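Local coordinates for protein endo-b-1,4-glucanase (Nasutitermes takasagoensis, PDB 1KS8) that probably hydrolyses internal beta-1,4-glucosidic linkages in cellulose and related beta-glucans, as a termite endoglucanase of glycosyl hydrolase family 9, at residues L9-L14 / C348-N353; Q19-L24 / L38-D43; V260-A265 / A318-S323. All coordinates share one frame; numbering follows the deposited sequence.

Contact 1 of 3, residues L9-L14 / C348-N353; sequences LRDSLL and CGFGSN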
ATOM      1  N   LEU A   9     -14.554  -4.782   1.993  1.00  8.10           N
ATOM      2  CA  LEU A   9     -13.354  -4.895   2.827  1.00  7.14           C
ATOM      3  C   LEU A   9     -12.824  -6.327   2.735  1.00  8.34           C
ATOM      4  O   LEU A   9     -11.627  -6.546   2.552  1.00  8.19           O
ATOM      5  CB  LEU A   9     -13.673  -4.547   4.288  1.00  8.73           C
ATOM      6  CG  LEU A   9     -12.550  -4.725   5.321  1.00  8.04           C
ATOM      7  CD1 LEU A   9     -11.303  -3.970   4.888  1.00 11.07           C
ATOM      8  CD2 LEU A   9     -13.026  -4.217   6.675  1.00 10.11           C
ATOM      9  N   ARG A  10     -13.719  -7.302   2.860  1.00  7.67           N
ATOM     10  CA  ARG A  10     -13.319  -8.701   2.759  1.00  7.81           C
ATOM     11  C   ARG A  10     -12.756  -8.969   1.365  1.00  7.82           C
ATOM     12  O   ARG A  10     -11.793  -9.720   1.211  1.00  7.57           O
ATOM     13  CB  ARG A  10     -14.513  -9.623   3.013  1.00  9.13           C
ATOM     14  CG  ARG A  10     -15.082  -9.528   4.416  1.00 11.29           C
ATOM     15  CD  ARG A  10     -16.307 -10.423   4.583  1.00 15.50           C
ATOM     16  NE  ARG A  10     -17.041 -10.091   5.798  1.00 20.53           N
ATOM     17  CZ  ARG A  10     -18.308  -9.686   5.823  1.00 17.48           C
ATOM     18  NH1 ARG A  10     -18.996  -9.561   4.695  1.00 17.29           N
ATOM     19  NH2 ARG A  10     -18.885  -9.398   6.981  1.00 21.63           N
ATOM     20  N   ASP A  11     -13.358  -8.355   0.350  1.00  8.08           N
ATOM     21  CA  ASP A  11     -12.891  -8.535  -1.023  1.00  7.83           C
ATOM     22  C   ASP A  11     -11.477  -7.985  -1.175  1.00  7.20           C
ATOM     23  O   ASP A  11     -10.630  -8.599  -1.822  1.00  7.33           O
ATOM     24  CB  ASP A  11     -13.812  -7.819  -2.015  1.00  7.64           C
ATOM     25  CG  ASP A  11     -15.137  -8.533  -2.223  1.00  9.22           C
ATOM     26  OD1 ASP A  11     -15.981  -7.978  -2.958  1.00 10.58           O
ATOM     27  OD2 ASP A  11     -15.340  -9.635  -1.671  1.00  9.91           O
ATOM     28  N   SER A  12     -11.221  -6.822  -0.584  1.00  7.42           N
ATOM     29  CA  SER A  12      -9.893  -6.223  -0.669  1.00  7.57           C
ATOM     30  C   SER A  12      -8.859  -7.161  -0.044  1.00  7.52           C
ATOM     31  O   SER A  12      -7.738  -7.287  -0.536  1.00  7.06           O
ATOM     32  CB  SER A  12      -9.877  -4.861   0.032  1.00  7.63           C
ATOM     33  OG  SER A  12      -8.647  -4.184  -0.192  1.00  6.95           O
ATOM     34  N   LEU A  13      -9.237  -7.827   1.042  1.00  6.98           N
ATOM     35  CA  LEU A  13      -8.325  -8.766   1.676  1.00  7.48           C
ATOM     36  C   LEU A  13      -8.068  -9.946   0.743  1.00  8.03           C
ATOM     37  O   LEU A  13      -6.982 -10.524   0.759  1.00  7.65           O
ATOM     38  CB  LEU A  13      -8.894  -9.230   3.022  1.00  7.69           C
ATOM     39  CG  LEU A  13      -8.730  -8.168   4.117  1.00  7.32           C
ATOM     40  CD1 LEU A  13      -9.639  -8.477   5.292  1.00  9.28           C
ATOM     41  CD2 LEU A  13      -7.264  -8.110   4.549  1.00  8.78           C
ATOM     42  N   LEU A  14      -9.053 -10.304  -0.082  1.00  7.86           N
ATOM     43  CA  LEU A  14      -8.857 -11.394  -1.034  1.00  7.11           C
ATOM     44  C   LEU A  14      -7.863 -10.945  -2.099  1.00  6.86           C
ATOM     45  O   LEU A  14      -7.097 -11.752  -2.623  1.00  6.92           O
ATOM     46  CB  LEU A  14     -10.181 -11.797  -1.694  1.00  8.31           C
ATOM     47  CG  LEU A  14     -11.211 -12.490  -0.795  1.00  8.19           C
ATOM     48  CD1 LEU A  14     -12.462 -12.782  -1.606  1.00 10.47           C
ATOM     49  CD2 LEU A  14     -10.639 -13.781  -0.228  1.00 10.06           C
ATOM     50  N   CYS A 348     -12.604  -5.056  -9.191  1.00  7.47           N
ATOM     51  CA  CYS A 348     -12.768  -6.370  -9.800  1.00  9.48           C
ATOM     52  C   CYS A 348     -13.557  -7.317  -8.904  1.00  8.48           C
ATOM     53  O   CYS A 348     -13.390  -7.315  -7.687  1.00  8.45           O
ATOM     54  CB  CYS A 348     -11.398  -6.982 -10.104  1.00 10.04           C
ATOM     55  SG  CYS A 348     -10.417  -6.028 -11.299  1.00 28.58           S
ATOM     56  N   GLY A 349     -14.420  -8.121  -9.521  1.00  8.21           N
ATOM     57  CA  GLY A 349     -15.219  -9.081  -8.780  1.00  8.45           C
ATOM     58  C   GLY A 349     -16.312  -8.493  -7.912  1.00  7.63           C
ATOM     59  O   GLY A 349     -16.887  -9.192  -7.075  1.00  9.27           O
ATOM     60  N   PHE A 350     -16.613  -7.214  -8.109  1.00  7.73           N
ATOM     61  CA  PHE A 350     -17.642  -6.557  -7.312  1.00  8.02           C
ATOM     62  C   PHE A 350     -18.521  -5.599  -8.096  1.00  8.50           C
ATOM     63  O   PHE A 350     -18.057  -4.896  -8.989  1.00  8.47           O
ATOM     64  CB  PHE A 350     -17.011  -5.757  -6.165  1.00  8.52           C
ATOM     65  CG  PHE A 350     -18.009  -4.941  -5.386  1.00  8.28           C
ATOM     66  CD1 PHE A 350     -18.688  -5.498  -4.309  1.00  8.62           C
ATOM     67  CD2 PHE A 350     -18.321  -3.640  -5.772  1.00  7.42           C
ATOM     68  CE1 PHE A 350     -19.667  -4.775  -3.629  1.00  9.06           C
ATOM     69  CE2 PHE A 350     -19.301  -2.909  -5.101  1.00  8.50           C
ATOM     70  CZ  PHE A 350     -19.974  -3.480  -4.028  1.00  8.40           C
ATOM     71  N   GLY A 351     -19.802  -5.581  -7.744  1.00  8.36           N
ATOM     72  CA  GLY A 351     -20.726  -4.648  -8.353  1.00  8.34           C
ATOM     73  C   GLY A 351     -21.083  -4.781  -9.813  1.00  8.05           C
ATOM     74  O   GLY A 351     -20.888  -5.817 -10.445  1.00  8.76           O
ATOM     75  N   SER A 352     -21.605  -3.684 -10.349  1.00  8.62           N
ATOM     76  CA  SER A 352     -22.065  -3.628 -11.727  1.00  9.57           C
ATOM     77  C   SER A 352     -20.993  -3.421 -12.787  1.00  9.61           C
ATOM     78  O   SER A 352     -20.215  -2.472 -12.720  1.00  9.72           O
ATOM     79  CB  SER A 352     -23.113  -2.523 -11.859  1.00 10.09           C
ATOM     80  OG  SER A 352     -23.619  -2.447 -13.179  1.00 13.52           O
ATOM     81  N   ASN A 353     -20.969  -4.318 -13.768  1.00  9.62           N
ATOM     82  CA  ASN A 353     -20.041  -4.237 -14.892  1.00  9.79           C
ATOM     83  C   ASN A 353     -18.614  -3.876 -14.478  1.00  8.47           C
ATOM     84  O   ASN A 353     -18.030  -2.922 -14.995  1.00  9.82           O
ATOM     85  CB  ASN A 353     -20.567  -3.198 -15.888  1.00 12.00           C
ATOM     86  CG  ASN A 353     -19.868  -3.253 -17.232  1.00 12.87           C
ATOM     87  OD1 ASN A 353     -19.884  -2.279 -17.985  1.00 17.46           O
ATOM     88  ND2 ASN A 353     -19.268  -4.393 -17.549  1.00 14.70           N
TER
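Asp11 and Gly349 mark the point where the two backbones come nearest, with 8.1 Å between Asp11 CA and Gly349 CA. The 9-14 segment is a regular stretch within helix 5-18, held by bonds such as Leu13 N to Leu9 O at 3.1 Å. Residues 348-353 follow neither helix nor strand, and Gly349 and Gly351 both have positive phi, which glycine accepts readily. With backbones this far apart, side chains must bridge the gap, and a single pair does most of it. Asp11 directs its CB at the loop, and Phe350 directs its own back at the helix. The branch of the carboxylate that arrives is OD1, which lies 3.9 Å from Phe350 CD1 and 4.0 Å from Phe350 CB, so it meets the root of the aromatic side chain rather than its far end. The two side chains run at about a right angle to each other, and the carboxylate and ring planes are 66° apart. Phe350 has CG anti to its own backbone N (chi1 174°), and this torsion places the ring where CD1 comes up to OD1. This is van der Waals contact between an oxygen and a hydrocarbon surface, over a small interface of 70 Å². Next to Asp11 in the helix, Ser12 OG bonds to Gln422 and Asn418 of helix 415-430, tying the first helix of the chain to its last; on the loop side, Cys348 is anchored by backbone bonds to Gly389 and Ala390. Gly349 is about 11 Å from the side chain of Asp403, a predicted active-site residue. The arrangement is consistent with the (alpha/alpha)6 fold, where loops between helices build the active-site side; the nearness to Asp403 suggests this loop lies close to it.

Contact 2 of 3, residues Q19-L24 / L38-D43; sequences QRSGRL and LNDQGD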
ATOM      1  N   GLN A  19      -2.040 -11.531  -4.077  1.00  6.32           N
ATOM      2  CA  GLN A  19      -0.728 -10.925  -4.308  1.00  6.95           C
ATOM      3  C   GLN A  19       0.390 -11.596  -3.516  1.00  6.63           C
ATOM      4  O   GLN A  19       1.553 -11.210  -3.627  1.00  7.55           O
ATOM      5  CB  GLN A  19      -0.761  -9.441  -3.934  1.00  6.60           C
ATOM      6  CG  GLN A  19      -1.672  -8.585  -4.795  1.00  7.57           C
ATOM      7  CD  GLN A  19      -1.266  -8.598  -6.253  1.00  8.05           C
ATOM      8  OE1 GLN A  19      -1.844  -9.321  -7.064  1.00  9.43           O
ATOM      9  NE2 GLN A  19      -0.255  -7.806  -6.596  1.00  9.26           N
ATOM     10  N   ARG A  20       0.047 -12.597  -2.715  1.00  6.55           N
ATOM     11  CA  ARG A  20       1.050 -13.272  -1.905  1.00  6.43           C
ATOM     12  C   ARG A  20       2.098 -14.046  -2.690  1.00  6.79           C
ATOM     13  O   ARG A  20       1.784 -14.794  -3.618  1.00  7.08           O
ATOM     14  CB  ARG A  20       0.376 -14.227  -0.920  1.00  6.41           C
ATOM     15  CG  ARG A  20      -0.413 -13.542   0.167  1.00  7.92           C
ATOM     16  CD  ARG A  20      -1.179 -14.559   0.984  1.00  9.25           C
ATOM     17  NE  ARG A  20      -1.852 -13.934   2.116  1.00  7.79           N
ATOM     18  CZ  ARG A  20      -2.590 -14.593   3.003  1.00  8.00           C
ATOM     19  NH1 ARG A  20      -2.756 -15.904   2.886  1.00  9.74           N
ATOM     20  NH2 ARG A  20      -3.150 -13.942   4.011  1.00  8.66           N
ATOM     21  N   SER A  21       3.351 -13.849  -2.299  1.00  6.90           N
ATOM     22  CA  SER A  21       4.478 -14.546  -2.900  1.00  6.98           C
ATOM     23  C   SER A  21       4.967 -15.560  -1.863  1.00  6.99           C
ATOM     24  O   SER A  21       4.729 -15.391  -0.663  1.00  7.71           O
ATOM     25  CB  SER A  21       5.601 -13.553  -3.228  1.00  6.31           C
ATOM     26  OG  SER A  21       6.724 -14.221  -3.783  1.00  7.90           O
ATOM     27  N   GLY A  22       5.629 -16.618  -2.325  1.00  7.27           N
ATOM     28  CA  GLY A  22       6.154 -17.623  -1.414  1.00  8.39           C
ATOM     29  C   GLY A  22       5.251 -18.819  -1.184  1.00  9.23           C
ATOM     30  O   GLY A  22       4.402 -19.141  -2.012  1.00  9.16           O
ATOM     31  N   ARG A  23       5.448 -19.488  -0.052  1.00  9.81           N
ATOM     32  CA  ARG A  23       4.648 -20.654   0.305  1.00 11.09           C
ATOM     33  C   ARG A  23       3.335 -20.187   0.926  1.00 10.61           C
ATOM     34  O   ARG A  23       3.330 -19.504   1.951  1.00 11.42           O
ATOM     35  CB  ARG A  23       5.417 -21.532   1.296  1.00 13.85           C
ATOM     36  CG  ARG A  23       4.750 -22.867   1.578  1.00 21.11           C
ATOM     37  CD  ARG A  23       5.604 -23.773   2.460  1.00 24.67           C
ATOM     38  NE  ARG A  23       6.862 -24.157   1.823  1.00 26.85           N
ATOM     39  CZ  ARG A  23       7.973 -23.426   1.845  1.00 29.50           C
ATOM     40  NH1 ARG A  23       7.994 -22.261   2.480  1.00 31.07           N
ATOM     41  NH2 ARG A  23       9.065 -23.859   1.227  1.00 30.95           N
ATOM     42  N   LEU A  24       2.225 -20.554   0.298  1.00 10.83           N
ATOM     43  CA  LEU A  24       0.912 -20.150   0.780  1.00 11.52           C
ATOM     44  C   LEU A  24       0.416 -21.052   1.905  1.00 12.57           C
ATOM     45  O   LEU A  24       0.665 -22.259   1.906  1.00 13.59           O
ATOM     46  CB  LEU A  24      -0.082 -20.143  -0.382  1.00 11.10           C
ATOM     47  CG  LEU A  24       0.393 -19.303  -1.574  1.00 10.38           C
ATOM     48  CD1 LEU A  24      -0.634 -19.375  -2.690  1.00 11.72           C
ATOM     49  CD2 LEU A  24       0.619 -17.858  -1.139  1.00 12.41           C
ATOM     50  N   LEU A  38       9.826 -19.638  -4.545  1.00  8.93           N
ATOM     51  CA  LEU A  38      10.363 -20.322  -3.373  1.00 10.64           C
ATOM     52  C   LEU A  38      11.884 -20.288  -3.265  1.00 10.25           C
ATOM     53  O   LEU A  38      12.444 -20.757  -2.274  1.00 11.94           O
ATOM     54  CB  LEU A  38       9.877 -21.775  -3.357  1.00 10.66           C
ATOM     55  CG  LEU A  38       8.354 -21.947  -3.359  1.00 11.60           C
ATOM     56  CD1 LEU A  38       8.006 -23.431  -3.369  1.00 13.88           C
ATOM     57  CD2 LEU A  38       7.755 -21.265  -2.139  1.00 12.72           C
ATOM     58  N   ASN A  39      12.546 -19.732  -4.275  1.00 11.00           N
ATOM     59  CA  ASN A  39      14.003 -19.644  -4.273  1.00 12.21           C
ATOM     60  C   ASN A  39      14.498 -18.216  -4.055  1.00 10.66           C
ATOM     61  O   ASN A  39      15.692 -17.943  -4.174  1.00 10.50           O
ATOM     62  CB  ASN A  39      14.564 -20.179  -5.593  1.00 14.28           C
ATOM     63  CG  ASN A  39      14.439 -21.686  -5.712  1.00 17.66           C
ATOM     64  OD1 ASN A  39      14.009 -22.203  -6.744  1.00 22.94           O
ATOM     65  ND2 ASN A  39      14.825 -22.399  -4.660  1.00 18.78           N
ATOM     66  N   ASP A  40      13.585 -17.299  -3.744  1.00  9.81           N
ATOM     67  CA  ASP A  40      13.975 -15.910  -3.513  1.00  8.91           C
ATOM     68  C   ASP A  40      14.982 -15.871  -2.370  1.00  8.83           C
ATOM     69  O   ASP A  40      14.707 -16.354  -1.268  1.00  8.99           O
ATOM     70  CB  ASP A  40      12.745 -15.060  -3.182  1.00  8.15           C
ATOM     71  CG  ASP A  40      11.916 -14.728  -4.417  1.00  7.78           C
ATOM     72  OD1 ASP A  40      12.191 -15.298  -5.493  1.00  8.86           O
ATOM     73  OD2 ASP A  40      10.991 -13.896  -4.309  1.00  7.93           O
ATOM     74  N   GLN A  41      16.149 -15.290  -2.627  1.00  7.93           N
ATOM     75  CA  GLN A  41      17.191 -15.254  -1.610  1.00  8.54           C
ATOM     76  C   GLN A  41      18.177 -14.108  -1.771  1.00  9.13           C
ATOM     77  O   GLN A  41      18.326 -13.544  -2.859  1.00  8.64           O
ATOM     78  CB  GLN A  41      17.946 -16.581  -1.635  1.00  8.78           C
ATOM     79  CG  GLN A  41      18.698 -16.828  -2.935  1.00 11.09           C
ATOM     80  CD  GLN A  41      19.079 -18.281  -3.116  1.00 12.70           C
ATOM     81  OE1 GLN A  41      18.251 -19.108  -3.506  1.00 16.07           O
ATOM     82  NE2 GLN A  41      20.329 -18.606  -2.819  1.00 11.87           N
ATOM     83  N   GLY A  42      18.857 -13.782  -0.673  1.00  8.72           N
ATOM     84  CA  GLY A  42      19.834 -12.709  -0.670  1.00  9.66           C
ATOM     85  C   GLY A  42      21.170 -13.110  -1.267  1.00  8.92           C
ATOM     86  O   GLY A  42      21.343 -14.237  -1.732  1.00  9.83           O
ATOM     87  N   ASP A  43      22.123 -12.184  -1.237  1.00  9.80           N
ATOM     88  CA  ASP A  43      23.441 -12.427  -1.808  1.00 10.57           C
ATOM     89  C   ASP A  43      24.238 -13.541  -1.131  1.00 10.11           C
ATOM     90  O   ASP A  43      25.127 -14.126  -1.750  1.00 10.99           O
ATOM     91  CB  ASP A  43      24.233 -11.117  -1.829  1.00 12.38           C
ATOM     92  CG  ASP A  43      23.600 -10.072  -2.741  1.00 13.05           C
ATOM     93  OD1 ASP A  43      24.067  -8.914  -2.747  1.00 19.61           O
ATOM     94  OD2 ASP A  43      22.634 -10.410  -3.459  1.00 18.49           O
TER
HETATM   95  O   HOH W   1       8.721 -15.602  -2.265  1.00  7.67           O
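Leu38 packs against the Gly22-Arg23 peptide within the long connection from helix 5-18 to strand 60-61, where irregular chain folds back on itself without a regular helix or strand. Gly22 CA and Leu38 CA are 5.4 Å apart, the closest such pair between the two segments. The working atom is Leu38 CD2, which sits squarely over one face of the peptide unit, 3.6 Å from Gly22 C and 3.6 Å from Arg23 N. With CG anti to the carbonyl carbon (chi1 -58°) and chi2 at 179°, the branch carrying CD2 is turned toward the 19-24 segment. Gly22 adopts backbone angles that would jam any CB against the carbonyl oxygen of Ser21, and this alone calls for glycine. Arg23 completes the apolar patch: CB lies 4.2 Å from Leu38 CD2, and a bend at chi3 (-64°) brings the guanidinium round until the same methyl lies over one of its faces. The methyl thus lies over the flat peptide and guanidinium groups, in van der Waals contact. The polar half of the contact is looser. Ser21 OG and Asp40 OD2 are 4.3 Å apart, and a water spans them, bonded to Ser21 OG at 2.9 Å and donating only a weak bond to Asp40 OD2 at 3.5 Å. The firmer partners of Asp40 are basic: OD2 forms a salt bridge with Lys60 and OD1 with Arg137, which would be expected to fix the orientation of the carboxylate. Through Lys60 the connection is joined to strand 60-61, the edge of the small antiparallel sheet, while Arg20, earlier in the 19-24 segment, makes a cation-pi contact with Trp98 of helix 89-106, so the connection has links to both the sheet and a helix.

Contact 3 of 3, residues V260-A265 / A318-S323; sequences VQVLLA and AELGLS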
ATOM      1  N   VAL A 260       1.886  12.413   7.352  1.00 10.77           N
ATOM      2  CA  VAL A 260       2.745  12.863   8.443  1.00 11.06           C
ATOM      3  C   VAL A 260       2.026  13.911   9.284  1.00 10.24           C
ATOM      4  O   VAL A 260       2.028  13.852  10.513  1.00 10.29           O
ATOM      5  CB  VAL A 260       4.054  13.484   7.901  1.00 10.54           C
ATOM      6  CG1 VAL A 260       4.801  14.200   9.018  1.00 13.81           C
ATOM      7  CG2 VAL A 260       4.931  12.399   7.299  1.00 12.83           C
ATOM      8  N   GLN A 261       1.404  14.865   8.606  1.00 10.58           N
ATOM      9  CA  GLN A 261       0.691  15.941   9.277  1.00 11.91           C
ATOM     10  C   GLN A 261      -0.515  15.492  10.097  1.00 10.94           C
ATOM     11  O   GLN A 261      -0.689  15.924  11.237  1.00 11.61           O
ATOM     12  CB  GLN A 261       0.282  16.990   8.244  1.00 13.11           C
ATOM     13  CG  GLN A 261       1.480  17.760   7.703  1.00 14.39           C
ATOM     14  CD  GLN A 261       1.201  18.475   6.398  1.00 16.14           C
ATOM     15  OE1 GLN A 261       2.005  19.293   5.945  1.00 20.57           O
ATOM     16  NE2 GLN A 261       0.071  18.165   5.778  1.00 14.25           N
ATOM     17  N   VAL A 262      -1.352  14.621   9.541  1.00 11.29           N
ATOM     18  CA  VAL A 262      -2.513  14.175  10.294  1.00 11.80           C
ATOM     19  C   VAL A 262      -2.077  13.254  11.435  1.00 12.21           C
ATOM     20  O   VAL A 262      -2.724  13.200  12.480  1.00 13.70           O
ATOM     21  CB  VAL A 262      -3.553  13.473   9.371  1.00 12.80           C
ATOM     22  CG1 VAL A 262      -3.097  12.071   9.011  1.00 13.93           C
ATOM     23  CG2 VAL A 262      -4.915  13.456  10.045  1.00 14.52           C
ATOM     24  N   LEU A 263      -0.960  12.555  11.243  1.00 12.08           N
ATOM     25  CA  LEU A 263      -0.435  11.659  12.271  1.00 12.64           C
ATOM     26  C   LEU A 263       0.113  12.502  13.427  1.00 12.60           C
ATOM     27  O   LEU A 263      -0.223  12.269  14.589  1.00 14.22           O
ATOM     28  CB  LEU A 263       0.691  10.790  11.699  1.00 14.68           C
ATOM     29  CG  LEU A 263       0.894   9.363  12.229  1.00 19.41           C
ATOM     30  CD1 LEU A 263       2.338   8.949  11.963  1.00 15.53           C
ATOM     31  CD2 LEU A 263       0.589   9.268  13.711  1.00 19.07           C
ATOM     32  N   LEU A 264       0.961  13.477  13.107  1.00 12.57           N
ATOM     33  CA  LEU A 264       1.530  14.339  14.137  1.00 11.70           C
ATOM     34  C   LEU A 264       0.454  15.158  14.845  1.00 12.57           C
ATOM     35  O   LEU A 264       0.584  15.464  16.028  1.00 13.51           O
ATOM     36  CB  LEU A 264       2.595  15.269  13.541  1.00 12.47           C
ATOM     37  CG  LEU A 264       3.943  14.599  13.251  1.00 11.54           C
ATOM     38  CD1 LEU A 264       4.869  15.578  12.556  1.00 13.30           C
ATOM     39  CD2 LEU A 264       4.566  14.111  14.554  1.00 13.28           C
ATOM     40  N   ALA A 265      -0.609  15.507  14.128  1.00 12.82           N
ATOM     41  CA  ALA A 265      -1.693  16.269  14.736  1.00 12.79           C
ATOM     42  C   ALA A 265      -2.303  15.429  15.855  1.00 13.79           C
ATOM     43  O   ALA A 265      -2.617  15.939  16.929  1.00 14.69           O
ATOM     44  CB  ALA A 265      -2.754  16.608  13.693  1.00 11.90           C
ATOM     45  N   ALA A 318     -11.241  13.735  10.004  1.00 12.28           N
ATOM     46  CA  ALA A 318     -12.515  13.780  10.712  1.00 13.79           C
ATOM     47  C   ALA A 318     -12.342  13.300  12.150  1.00 15.27           C
ATOM     48  O   ALA A 318     -12.999  13.805  13.064  1.00 15.16           O
ATOM     49  CB  ALA A 318     -13.551  12.922   9.990  1.00 13.37           C
ATOM     50  N   GLU A 319     -11.454  12.330  12.353  1.00 15.74           N
ATOM     51  CA  GLU A 319     -11.201  11.802  13.689  1.00 17.42           C
ATOM     52  C   GLU A 319     -10.567  12.857  14.593  1.00 17.68           C
ATOM     53  O   GLU A 319     -10.663  12.768  15.816  1.00 18.81           O
ATOM     54  CB  GLU A 319     -10.296  10.569  13.615  1.00 17.48           C
ATOM     55  CG  GLU A 319     -10.958   9.378  12.946  1.00 18.72           C
ATOM     56  CD  GLU A 319     -12.178   8.888  13.709  1.00 20.99           C
ATOM     57  OE1 GLU A 319     -13.133   8.409  13.066  1.00 19.65           O
ATOM     58  OE2 GLU A 319     -12.179   8.973  14.956  1.00 23.74           O
ATOM     59  N   LEU A 320      -9.920  13.848  13.985  1.00 18.05           N
ATOM     60  CA  LEU A 320      -9.284  14.931  14.735  1.00 18.64           C
ATOM     61  C   LEU A 320     -10.340  15.946  15.156  1.00 18.46           C
ATOM     62  O   LEU A 320     -10.061  16.870  15.922  1.00 18.56           O
ATOM     63  CB  LEU A 320      -8.233  15.640  13.872  1.00 18.70           C
ATOM     64  CG  LEU A 320      -6.986  14.866  13.442  1.00 19.78           C
ATOM     65  CD1 LEU A 320      -6.174  15.714  12.472  1.00 20.65           C
ATOM     66  CD2 LEU A 320      -6.155  14.503  14.660  1.00 20.99           C
ATOM     67  N   GLY A 321     -11.555  15.768  14.647  1.00 17.43           N
ATOM     68  CA  GLY A 321     -12.632  16.682  14.971  1.00 16.80           C
ATOM     69  C   GLY A 321     -12.779  17.775  13.930  1.00 15.51           C
ATOM     70  O   GLY A 321     -13.493  18.754  14.147  1.00 16.75           O
ATOM     71  N   LEU A 322     -12.097  17.614  12.799  1.00 15.66           N
ATOM     72  CA  LEU A 322     -12.163  18.592  11.718  1.00 16.28           C
ATOM     73  C   LEU A 322     -13.332  18.285  10.789  1.00 16.27           C
ATOM     74  O   LEU A 322     -13.356  17.230  10.149  1.00 16.45           O
ATOM     75  CB  LEU A 322     -10.864  18.579  10.905  1.00 17.84           C
ATOM     76  CG  LEU A 322      -9.588  19.080  11.585  1.00 19.10           C
ATOM     77  CD1 LEU A 322      -8.386  18.780  10.702  1.00 20.17           C
ATOM     78  CD2 LEU A 322      -9.700  20.576  11.851  1.00 20.32           C
ATOM     79  N   SER A 323     -14.292  19.206  10.720  1.00 16.23           N
ATOM     80  CA  SER A 323     -15.476  19.065   9.867  1.00 16.35           C
ATOM     81  C   SER A 323     -15.812  17.596   9.653  1.00 15.04           C
ATOM     82  O   SER A 323     -15.976  17.148   8.518  1.00 14.90           O
ATOM     83  CB  SER A 323     -15.224  19.725   8.509  1.00 17.17           C
ATOM     84  OG  SER A 323     -14.743  21.048   8.659  1.00 22.89           O
TER
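Leu320 reaches from the C-terminal end of helix 303-319 to Val262 and Ala265 on helix 257-268, and its side chain can be followed outward atom by atom. CB points at the opposing helix, and CG, set anti to the carbonyl carbon (chi1 -66°), continues in that direction to 4.6 Å from Ala265 CB. The branches then divide the work. CD1 is the deeper one, touching Val262 CG2 at 3.5 Å and Ala265 CB at 3.7 Å, so it settles between two residues that lie about one turn apart on the same helical face. CD2 meets only Ala265 within the two segments, and from farther off, 4.1 Å from Ala265 CB and 4.1 Å from Ala265 C. Val262 contributes the methyl that stands anti to its backbone N, and its side chain meets the leucine at a slant. The small Ala265 lets the leucine come close to the helix backbone at this point: Ala265 CA and Leu320 CA, at 7.7 Å, are the nearest pair across the segments. With an alanine at Leu320, both methyl branches would be missing, and Val262 CG2 and Ala265 CB would probably lose their apolar mate, opening a gap between the helices. The chain beyond the leucine turns away at once. Gly321, with a positive phi, completes a Schellman motif, with Gly321 N bonded to Ala318 O at 2.9 Å as one of two bonds back into the last turn. Leu322 then packs on Tyr327 of helix 324-341, and Glu319 forms a salt bridge with Arg328 of that helix, while Ala265 also touches Tyr273 of helix 271-286. Here a leucine just before a Schellman glycine packs across onto helix 257-268 while the turn leads from helix 303-319 into helix 324-341, within the (alpha/alpha)6 fold.

In the fold
The three contacts illustrate how chemistry follows position in a helical barrel. Contact 3 is buried and purely hydrocarbon, joining helix 257-268 to the closing turn of helix 303-319, and lies across the chain's centre from contact 2, with about 38 Å between their centres. Contact 1, partly buried, sets a helix against a loop by an acid-aromatic touch and is the smallest of the three in area. Contact 2 joins two loop segments: its methyl contact lies toward the surface, while Ser21, Gly22 and Asp40 are its buried part. Contacts 1 and 2 are neighbours, since helix 5-18 supplies one and leads into the other; their nearest atoms are about 5 Å apart, without touching.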